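Local atomic coordinates of structural polyprotein, VP2 (Israeli acute paralysis virus, PDB entry 5CDD), a protein that probably serves as a structural component of the viral capsid, as one piece of the longer polyprotein, folded as a picornavirus-type jelly roll. Residues V75-V80 against M134-A139; P85-R90 against T163-P168; M91-S96 against V155-F160. All blocks are in the same frame, centred on the assembly; numbering follows the deposited sequence.

Interaction 1: residues V75-V80 against M134-A139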
loop_
_atom_site.group_PDB
_atom_site.type_symbol
_atom_site.label_atom_id
_atom_site.label_comp_id
_atom_site.label_asym_id
_atom_site.label_seq_id
_atom_site.Cartn_x
_atom_site.Cartn_y
_atom_site.Cartn_z
ATOM N N VAL C 75 16.051 -49.768 23.911
ATOM C CA VAL C 75 16.828 -50.885 24.422
ATOM C C VAL C 75 18.158 -50.384 24.961
ATOM O O VAL C 75 18.896 -49.678 24.276
ATOM C CB VAL C 75 17.087 -51.938 23.328
ATOM C CG1 VAL C 75 18.008 -53.025 23.861
ATOM C CG2 VAL C 75 15.767 -52.540 22.872
ATOM N N GLN C 76 18.450 -50.751 26.203
ATOM C CA GLN C 76 19.685 -50.348 26.854
ATOM C C GLN C 76 20.675 -51.507 26.784
ATOM O O GLN C 76 20.328 -52.645 27.100
ATOM C CB GLN C 76 19.407 -49.996 28.312
ATOM C CG GLN C 76 20.097 -48.739 28.793
ATOM C CD GLN C 76 19.566 -47.498 28.114
ATOM O OE1 GLN C 76 18.368 -47.214 28.162
ATOM N NE2 GLN C 76 20.455 -46.748 27.478
ATOM N N VAL C 77 21.903 -51.218 26.366
ATOM C CA VAL C 77 22.925 -52.251 26.251
ATOM C C VAL C 77 24.201 -51.877 26.991
ATOM O O VAL C 77 24.629 -50.721 26.971
ATOM C CB VAL C 77 23.286 -52.518 24.774
ATOM C CG1 VAL C 77 24.318 -53.628 24.685
ATOM C CG2 VAL C 77 22.039 -52.887 23.990
ATOM N N LYS C 78 24.804 -52.863 27.646
ATOM C CA LYS C 78 26.044 -52.648 28.379
ATOM C C LYS C 78 26.956 -53.858 28.252
ATOM O O LYS C 78 26.541 -54.990 28.503
ATOM C CB LYS C 78 25.763 -52.377 29.857
ATOM C CG LYS C 78 27.021 -52.117 30.666
ATOM C CD LYS C 78 26.702 -51.696 32.084
ATOM C CE LYS C 78 27.970 -51.324 32.837
ATOM N NZ LYS C 78 27.678 -50.823 34.210
ATOM N N LEU C 79 28.198 -53.613 27.852
ATOM C CA LEU C 79 29.173 -54.681 27.704
ATOM C C LEU C 79 30.214 -54.562 28.804
ATOM O O LEU C 79 30.892 -53.543 28.912
ATOM C CB LEU C 79 29.873 -54.592 26.346
ATOM C CG LEU C 79 29.026 -54.651 25.075
ATOM C CD1 LEU C 79 29.945 -54.622 23.866
ATOM C CD2 LEU C 79 28.181 -55.910 25.065
ATOM N N VAL C 80 30.329 -55.597 29.629
ATOM C CA VAL C 80 31.315 -55.597 30.701
ATOM C C VAL C 80 32.488 -56.453 30.243
ATOM O O VAL C 80 32.365 -57.668 30.078
ATOM C CB VAL C 80 30.739 -56.170 32.006
ATOM C CG1 VAL C 80 31.809 -56.174 33.084
ATOM C CG2 VAL C 80 29.545 -55.336 32.451
ATOM N N MET C 134 25.370 -48.303 25.662
ATOM C CA MET C 134 24.782 -47.793 24.436
ATOM C C MET C 134 23.262 -47.815 24.545
ATOM O O MET C 134 22.691 -48.709 25.169
ATOM C CB MET C 134 25.234 -48.658 23.261
ATOM C CG MET C 134 24.682 -48.239 21.920
ATOM S SD MET C 134 25.126 -49.408 20.624
ATOM C CE MET C 134 23.738 -50.525 20.710
ATOM N N THR C 135 22.611 -46.825 23.944
ATOM C CA THR C 135 21.155 -46.749 23.971
ATOM C C THR C 135 20.606 -46.881 22.559
ATOM O O THR C 135 21.136 -46.288 21.620
ATOM C CB THR C 135 20.664 -45.404 24.541
ATOM O OG1 THR C 135 21.290 -45.155 25.804
ATOM C CG2 THR C 135 19.154 -45.431 24.729
ATOM N N ILE C 136 19.545 -47.663 22.410
ATOM C CA ILE C 136 18.925 -47.848 21.108
ATOM C C ILE C 136 17.507 -47.289 21.152
ATOM O O ILE C 136 16.575 -47.958 21.600
ATOM C CB ILE C 136 18.873 -49.335 20.720
ATOM C CG1 ILE C 136 20.293 -49.896 20.648
ATOM C CG2 ILE C 136 18.169 -49.498 19.381
ATOM C CD1 ILE C 136 20.351 -51.367 20.296
ATOM N N PRO C 137 17.329 -46.042 20.688
ATOM C CA PRO C 137 16.018 -45.391 20.677
ATOM C C PRO C 137 14.973 -46.235 19.956
ATOM O O PRO C 137 15.299 -46.972 19.028
ATOM C CB PRO C 137 16.293 -44.080 19.945
ATOM C CG PRO C 137 17.721 -43.801 20.278
ATOM C CD PRO C 137 18.354 -45.156 20.110
ATOM N N TYR C 138 13.722 -46.130 20.394
ATOM C CA TYR C 138 12.634 -46.867 19.767
ATOM C C TYR C 138 12.825 -46.687 18.263
ATOM O O TYR C 138 12.649 -45.587 17.737
ATOM C CB TYR C 138 11.295 -46.279 20.212
ATOM C CG TYR C 138 10.093 -47.003 19.668
ATOM C CD1 TYR C 138 9.812 -48.310 20.052
ATOM C CD2 TYR C 138 9.241 -46.384 18.754
ATOM C CE1 TYR C 138 8.711 -48.987 19.540
ATOM C CE2 TYR C 138 8.138 -47.053 18.235
ATOM C CZ TYR C 138 7.881 -48.353 18.632
ATOM O OH TYR C 138 6.798 -49.021 18.115
ATOM N N ALA C 139 13.193 -47.763 17.576
ATOM C CA ALA C 139 13.454 -47.691 16.143
ATOM C C ALA C 139 12.372 -48.242 15.226
ATOM O O ALA C 139 12.611 -48.431 14.033
ATOM C CB ALA C 139 14.782 -48.374 15.836
#

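Interaction 2: residues P85-R90 against T163-P168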
loop_
_atom_site.group_PDB
_atom_site.type_symbol
_atom_site.label_atom_id
_atom_site.label_comp_id
_atom_site.label_asym_id
_atom_site.label_seq_id
_atom_site.Cartn_x
_atom_site.Cartn_y
_atom_site.Cartn_z
ATOM N N PRO C 85 45.979 -58.417 30.734
ATOM C CA PRO C 85 46.958 -57.440 30.246
ATOM C C PRO C 85 47.752 -57.813 28.996
ATOM O O PRO C 85 48.497 -56.985 28.470
ATOM C CB PRO C 85 47.875 -57.244 31.453
ATOM C CG PRO C 85 46.968 -57.499 32.612
ATOM C CD PRO C 85 46.216 -58.718 32.157
ATOM N N PHE C 86 47.590 -59.038 28.509
ATOM C CA PHE C 86 48.349 -59.483 27.344
ATOM C C PHE C 86 47.580 -59.560 26.029
ATOM O O PHE C 86 48.178 -59.770 24.972
ATOM C CB PHE C 86 48.993 -60.836 27.652
ATOM C CG PHE C 86 49.763 -60.850 28.942
ATOM C CD1 PHE C 86 50.880 -60.035 29.109
ATOM C CD2 PHE C 86 49.345 -61.638 30.009
ATOM C CE1 PHE C 86 51.568 -60.003 30.320
ATOM C CE2 PHE C 86 50.026 -61.613 31.225
ATOM C CZ PHE C 86 51.141 -60.792 31.380
ATOM N N VAL C 87 46.265 -59.391 26.084
ATOM C CA VAL C 87 45.458 -59.443 24.872
ATOM C C VAL C 87 44.982 -58.055 24.472
ATOM O O VAL C 87 44.297 -57.378 25.238
ATOM C CB VAL C 87 44.226 -60.350 25.049
ATOM C CG1 VAL C 87 43.449 -60.431 23.743
ATOM C CG2 VAL C 87 44.661 -61.730 25.486
ATOM N N ALA C 88 45.355 -57.636 23.267
ATOM C CA ALA C 88 44.969 -56.332 22.748
ATOM C C ALA C 88 43.964 -56.502 21.616
ATOM O O ALA C 88 43.895 -57.559 20.988
ATOM C CB ALA C 88 46.197 -55.584 22.248
ATOM N N GLY C 89 43.184 -55.457 21.360
ATOM C CA GLY C 89 42.191 -55.516 20.304
ATOM C C GLY C 89 41.100 -54.485 20.505
ATOM O O GLY C 89 40.927 -53.963 21.608
ATOM N N ARG C 90 40.366 -54.182 19.440
ATOM C CA ARG C 90 39.282 -53.210 19.513
ATOM C C ARG C 90 38.109 -53.637 18.636
ATOM O O ARG C 90 38.294 -54.049 17.491
ATOM C CB ARG C 90 39.775 -51.822 19.092
ATOM C CG ARG C 90 38.703 -50.757 19.181
ATOM C CD ARG C 90 39.248 -49.352 18.993
ATOM N NE ARG C 90 40.164 -48.961 20.061
ATOM C CZ ARG C 90 40.382 -47.700 20.424
ATOM N NH1 ARG C 90 39.746 -46.712 19.808
ATOM N NH2 ARG C 90 41.239 -47.424 21.399
ATOM N N THR C 163 39.775 -54.686 14.523
ATOM C CA THR C 163 41.124 -55.198 14.321
ATOM C C THR C 163 41.177 -56.638 14.809
ATOM O O THR C 163 40.323 -57.068 15.582
ATOM C CB THR C 163 42.160 -54.399 15.130
ATOM O OG1 THR C 163 41.945 -54.620 16.530
ATOM C CG2 THR C 163 42.042 -52.916 14.831
ATOM N N PRO C 164 42.182 -57.404 14.360
ATOM C CA PRO C 164 42.303 -58.798 14.791
ATOM C C PRO C 164 42.701 -58.841 16.266
ATOM O O PRO C 164 43.387 -57.940 16.748
ATOM C CB PRO C 164 43.397 -59.338 13.879
ATOM C CG PRO C 164 44.282 -58.142 13.696
ATOM C CD PRO C 164 43.277 -57.042 13.442
ATOM N N VAL C 165 42.264 -59.872 16.984
ATOM C CA VAL C 165 42.607 -59.988 18.398
ATOM C C VAL C 165 44.084 -60.360 18.516
ATOM O O VAL C 165 44.490 -61.465 18.151
ATOM C CB VAL C 165 41.756 -61.063 19.097
ATOM C CG1 VAL C 165 42.049 -61.065 20.585
ATOM C CG2 VAL C 165 40.280 -60.801 18.847
ATOM N N LEU C 166 44.881 -59.429 19.029
ATOM C CA LEU C 166 46.316 -59.636 19.176
ATOM C C LEU C 166 46.724 -60.190 20.538
ATOM O O LEU C 166 46.509 -59.557 21.571
ATOM C CB LEU C 166 47.053 -58.320 18.917
ATOM C CG LEU C 166 46.828 -57.696 17.536
ATOM C CD1 LEU C 166 47.464 -56.315 17.482
ATOM C CD2 LEU C 166 47.407 -58.606 16.460
ATOM N N GLY C 167 47.312 -61.381 20.530
ATOM C CA GLY C 167 47.767 -62.000 21.763
ATOM C C GLY C 167 49.200 -62.480 21.610
ATOM O O GLY C 167 49.762 -62.373 20.516
ATOM N N PRO C 168 49.821 -63.015 22.675
ATOM C CA PRO C 168 51.203 -63.488 22.565
ATOM C C PRO C 168 51.289 -64.753 21.730
ATOM O O PRO C 168 50.376 -65.574 21.750
ATOM C CB PRO C 168 51.598 -63.724 24.016
ATOM C CG PRO C 168 50.308 -64.205 24.630
ATOM C CD PRO C 168 49.300 -63.224 24.040
#

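Interaction 3: residues M91-S96 against V155-F160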
loop_
_atom_site.group_PDB
_atom_site.type_symbol
_atom_site.label_atom_id
_atom_site.label_comp_id
_atom_site.label_asym_id
_atom_site.label_seq_id
_atom_site.Cartn_x
_atom_site.Cartn_y
_atom_site.Cartn_z
ATOM N N MET C 91 36.900 -53.537 19.181
ATOM C CA MET C 91 35.698 -53.928 18.451
ATOM C C MET C 91 34.709 -52.777 18.318
ATOM O O MET C 91 34.902 -51.708 18.898
ATOM C CB MET C 91 35.020 -55.098 19.158
ATOM C CG MET C 91 35.985 -56.187 19.567
ATOM S SD MET C 91 35.153 -57.700 20.033
ATOM C CE MET C 91 35.424 -58.669 18.553
ATOM N N TYR C 92 33.645 -53.006 17.556
ATOM C CA TYR C 92 32.632 -51.983 17.344
ATOM C C TYR C 92 31.227 -52.552 17.521
ATOM O O TYR C 92 30.849 -53.522 16.860
ATOM C CB TYR C 92 32.773 -51.392 15.939
ATOM C CG TYR C 92 31.999 -50.109 15.721
ATOM C CD1 TYR C 92 32.269 -48.974 16.485
ATOM C CD2 TYR C 92 31.013 -50.023 14.738
ATOM C CE1 TYR C 92 31.578 -47.781 16.274
ATOM C CE2 TYR C 92 30.313 -48.835 14.519
ATOM C CZ TYR C 92 30.602 -47.718 15.290
ATOM O OH TYR C 92 29.923 -46.539 15.077
ATOM N N LEU C 93 30.463 -51.946 18.424
ATOM C CA LEU C 93 29.094 -52.374 18.681
ATOM C C LEU C 93 28.158 -51.373 18.016
ATOM O O LEU C 93 28.063 -50.223 18.447
ATOM C CB LEU C 93 28.824 -52.413 20.187
ATOM C CG LEU C 93 27.436 -52.900 20.620
ATOM C CD1 LEU C 93 27.264 -54.370 20.259
ATOM C CD2 LEU C 93 27.272 -52.701 22.118
ATOM N N ALA C 94 27.471 -51.808 16.964
ATOM C CA ALA C 94 26.555 -50.935 16.243
ATOM C C ALA C 94 25.192 -51.587 16.042
ATOM O O ALA C 94 25.065 -52.808 16.127
ATOM C CB ALA C 94 27.153 -50.562 14.894
ATOM N N TYR C 95 24.177 -50.770 15.779
ATOM C CA TYR C 95 22.831 -51.282 15.552
ATOM C C TYR C 95 22.299 -50.785 14.214
ATOM O O TYR C 95 22.759 -49.768 13.692
ATOM C CB TYR C 95 21.893 -50.868 16.697
ATOM C CG TYR C 95 21.502 -49.406 16.730
ATOM C CD1 TYR C 95 20.528 -48.904 15.865
ATOM C CD2 TYR C 95 22.086 -48.529 17.644
ATOM C CE1 TYR C 95 20.142 -47.566 15.911
ATOM C CE2 TYR C 95 21.709 -47.189 17.698
ATOM C CZ TYR C 95 20.735 -46.714 16.829
ATOM O OH TYR C 95 20.352 -45.394 16.881
ATOM N N SER C 96 21.334 -51.511 13.660
ATOM C CA SER C 96 20.750 -51.160 12.374
ATOM C C SER C 96 19.247 -51.433 12.345
ATOM O O SER C 96 18.817 -52.585 12.313
ATOM C CB SER C 96 21.441 -51.956 11.263
ATOM O OG SER C 96 20.874 -51.673 9.997
ATOM N N VAL C 155 14.988 -53.674 15.175
ATOM C CA VAL C 155 16.398 -53.302 15.164
ATOM C C VAL C 155 17.319 -54.491 15.406
ATOM O O VAL C 155 17.017 -55.371 16.213
ATOM C CB VAL C 155 16.682 -52.202 16.218
ATOM C CG1 VAL C 155 16.330 -52.702 17.606
ATOM C CG2 VAL C 155 18.138 -51.778 16.152
ATOM N N GLN C 156 18.439 -54.512 14.690
ATOM C CA GLN C 156 19.421 -55.582 14.818
ATOM C C GLN C 156 20.696 -55.043 15.449
ATOM O O GLN C 156 21.203 -53.999 15.043
ATOM C CB GLN C 156 19.751 -56.171 13.444
ATOM C CG GLN C 156 18.554 -56.727 12.701
ATOM C CD GLN C 156 17.810 -57.764 13.511
ATOM O OE1 GLN C 156 18.390 -58.755 13.952
ATOM N NE2 GLN C 156 16.516 -57.543 13.711
ATOM N N LEU C 157 21.210 -55.755 16.445
ATOM C CA LEU C 157 22.433 -55.347 17.124
ATOM C C LEU C 157 23.580 -56.254 16.690
ATOM O O LEU C 157 23.425 -57.473 16.625
ATOM C CB LEU C 157 22.244 -55.423 18.640
ATOM C CG LEU C 157 23.406 -54.920 19.497
ATOM C CD1 LEU C 157 23.746 -53.487 19.119
ATOM C CD2 LEU C 157 23.027 -55.012 20.964
ATOM N N TYR C 158 24.730 -55.655 16.393
ATOM C CA TYR C 158 25.893 -56.413 15.944
ATOM C C TYR C 158 27.173 -56.060 16.699
ATOM O O TYR C 158 27.348 -54.929 17.157
ATOM C CB TYR C 158 26.122 -56.170 14.448
ATOM C CG TYR C 158 25.035 -56.704 13.539
ATOM C CD1 TYR C 158 24.892 -58.072 13.321
ATOM C CD2 TYR C 158 24.151 -55.838 12.893
ATOM C CE1 TYR C 158 23.897 -58.570 12.481
ATOM C CE2 TYR C 158 23.151 -56.323 12.052
ATOM C CZ TYR C 158 23.030 -57.691 11.850
ATOM O OH TYR C 158 22.044 -58.182 11.021
ATOM N N LEU C 159 28.064 -57.042 16.822
ATOM C CA LEU C 159 29.354 -56.857 17.482
ATOM C C LEU C 159 30.430 -57.266 16.476
ATOM O O LEU C 159 30.638 -58.453 16.221
ATOM C CB LEU C 159 29.452 -57.725 18.737
ATOM C CG LEU C 159 30.761 -57.609 19.525
ATOM C CD1 LEU C 159 30.980 -56.172 19.969
ATOM C CD2 LEU C 159 30.715 -58.535 20.727
ATOM N N PHE C 160 31.102 -56.271 15.904
ATOM C CA PHE C 160 32.135 -56.504 14.900
ATOM C C PHE C 160 33.553 -56.272 15.411
ATOM O O PHE C 160 33.787 -55.412 16.262
ATOM C CB PHE C 160 31.918 -55.578 13.702
ATOM C CG PHE C 160 30.609 -55.774 12.996
ATOM C CD1 PHE C 160 30.389 -56.896 12.202
ATOM C CD2 PHE C 160 29.605 -54.814 13.093
ATOM C CE1 PHE C 160 29.189 -57.058 11.511
ATOM C CE2 PHE C 160 28.404 -54.965 12.408
ATOM C CZ PHE C 160 28.194 -56.089 11.614
#

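Interaction 1: residues V75-V80 against M134-A139
I136 N donates to V75 O at 2.8 Å, and V75 N returns a bond to I136 O at 3.0 Å. This reciprocal pair marks an antiparallel hydrogen-bonded position. The same geometry recurs two residues on, where V77 N reaches M134 O at 2.9 Å, with a C=O...N angle of 165°, and M134 N binds V77 O. The strand directions are 158° apart, as expected of an antiparallel pair, and the two bonded pairs set the register. Between these pairs, Q76 and T135 form a non-hydrogen-bonded pair whose side chains lie side by side and point the same way. A bend at chi2 (67°) brings Q76 CD to 4.0 Å from T135 CG2. The modelled bond from Q76 NE2 to T135 OG1 is too short and bent to be trusted; Q76 OE1 is hydrogen-bonded by S186. On the opposite face V75, V77, M134 and I136 make an apolar patch: V75 CB lies 4.1 Å from I136 CB, and V77 CG2 is 4.3 Å from I136 CD1 and 4.4 Å from M134 CE. Regular pairing stops at I136, and D74 OD1 holds Y138 N. In jelly-roll terms this is the D–G pairing of the BIDG sheet. Strand 179-186 hydrogen-bonds to the other edge of 75-80, while the apolar patch faces strands 90-97 and 155-161 of the second sheet, and I3 of a neighbouring chain packs on M134.

Interaction 2: residues P85-R90 against T163-P168
A88 N and L166 O form the straightest strong bond here, 2.8 Å with 164° at the hydrogen, and L166 N answers to A88 O at 2.9 Å. Together they make a single antiparallel bridge between two loops, which satisfies the N-H and the C=O of both residues. L166 O has a further neighbour in V87 CA, a CH...O contact of 3.5 Å. A second, weaker link lies nearer the sheet: R90 N to T163 OG1 at 3.3 Å, and T163 N to R90 O at 3.4 Å. With chi1 at 67°, OG1 lies between the backbone N and the carbonyl carbon of T163, where it accepts the weak bond from R90 N. At phi 159° a side chain on G89 would collide with the carbonyl oxygen of A88. F86 N is bonded to N84 OD1, and V87 O weakly to Q127 NE2. V87 CG1 packs 3.5 Å from V165 CG1. The guanidinium of R90 leads away, forming salt bridges with D125 and with E200 of a neighbouring chain. These are the DE and HI loops of the jelly roll: 85-90 runs into strand 90-97, the loop 163-168 follows strand 155-161, and G89 shares a backbone bond with F126, just past strand 121-125.

Interaction 3: residues M91-S96 against V155-F160
L93 and L157 cross obliquely on one face of this strand pair, their CD1 atoms 3.8 Å apart, and L93 CD1 also lies 4.1 Å from L159 CD1. This is the tightly packed part of the contact. In L93, CG stands anti to the backbone N (chi1 -178°) and chi2 of 66° brings CD1 to both L157 CD1 and L159 CD1. The leucine row continues at one end with M91 CB, 4.3 Å from L159 CD1. At the other end the ring of Y95 takes V155 CG2 obliquely at its CD1, 3.7 Å away, while Y95 CB touches L157 CD1. Six backbone bonds hold the two strands in register, two at each of the pairs Y92–F160, A94–Y158 and S96–Q156. Among them Y158 N meets A94 O at 2.9 Å, nearly along the C=O axis (178°), whereas Q156 N approaches S96 O from above the carbonyl plane. Strand order 47-51, 155-161, 90-97, 121-125 identifies the CHEF sheet of the viral jelly roll, with these two strands, E and H, at its centre. The leucine face looks into the sandwich, where L93 rests on V77 and Y95 on I136. Packing across the strands is looser on the other face, although its residues are buried too. There A94 CB comes no nearer than 4.9 Å to strand 155-160, and F160 CB and Y158 CB lie 3.9 Å from the carbonyl oxygens of Y92 and A94 respectively, without side-chain-to-side-chain contact. The outer groups turn to other partners: Y92 OH bonds to Y119 O, S96 OG to D99, and the Y158 ring meets that of Y45.

Overall arrangement
Followed from the N terminus, the first contact segment met is 75-80, on strand 68-81, and interaction 1 closes a 53-residue loop between it and strand 131-146. Residues 85-90 and 91-96 follow in immediate succession. Their partners return in reverse order, so interaction 3, spanning 58 residues, nests inside the 72-residue loop closed by interaction 2. Interaction 1 crosses both, because 134-139 falls inside those loops while 75-80 precedes them. Interactions 1 and 3 lie in facing sheets of the sandwich, centres 10 Å apart, and touch at several points, among them M134 on L157, I136 on Y95 and L79 on L93. Interaction 2 joins the loops at one end, about 25 Å from interaction 1 centre to centre.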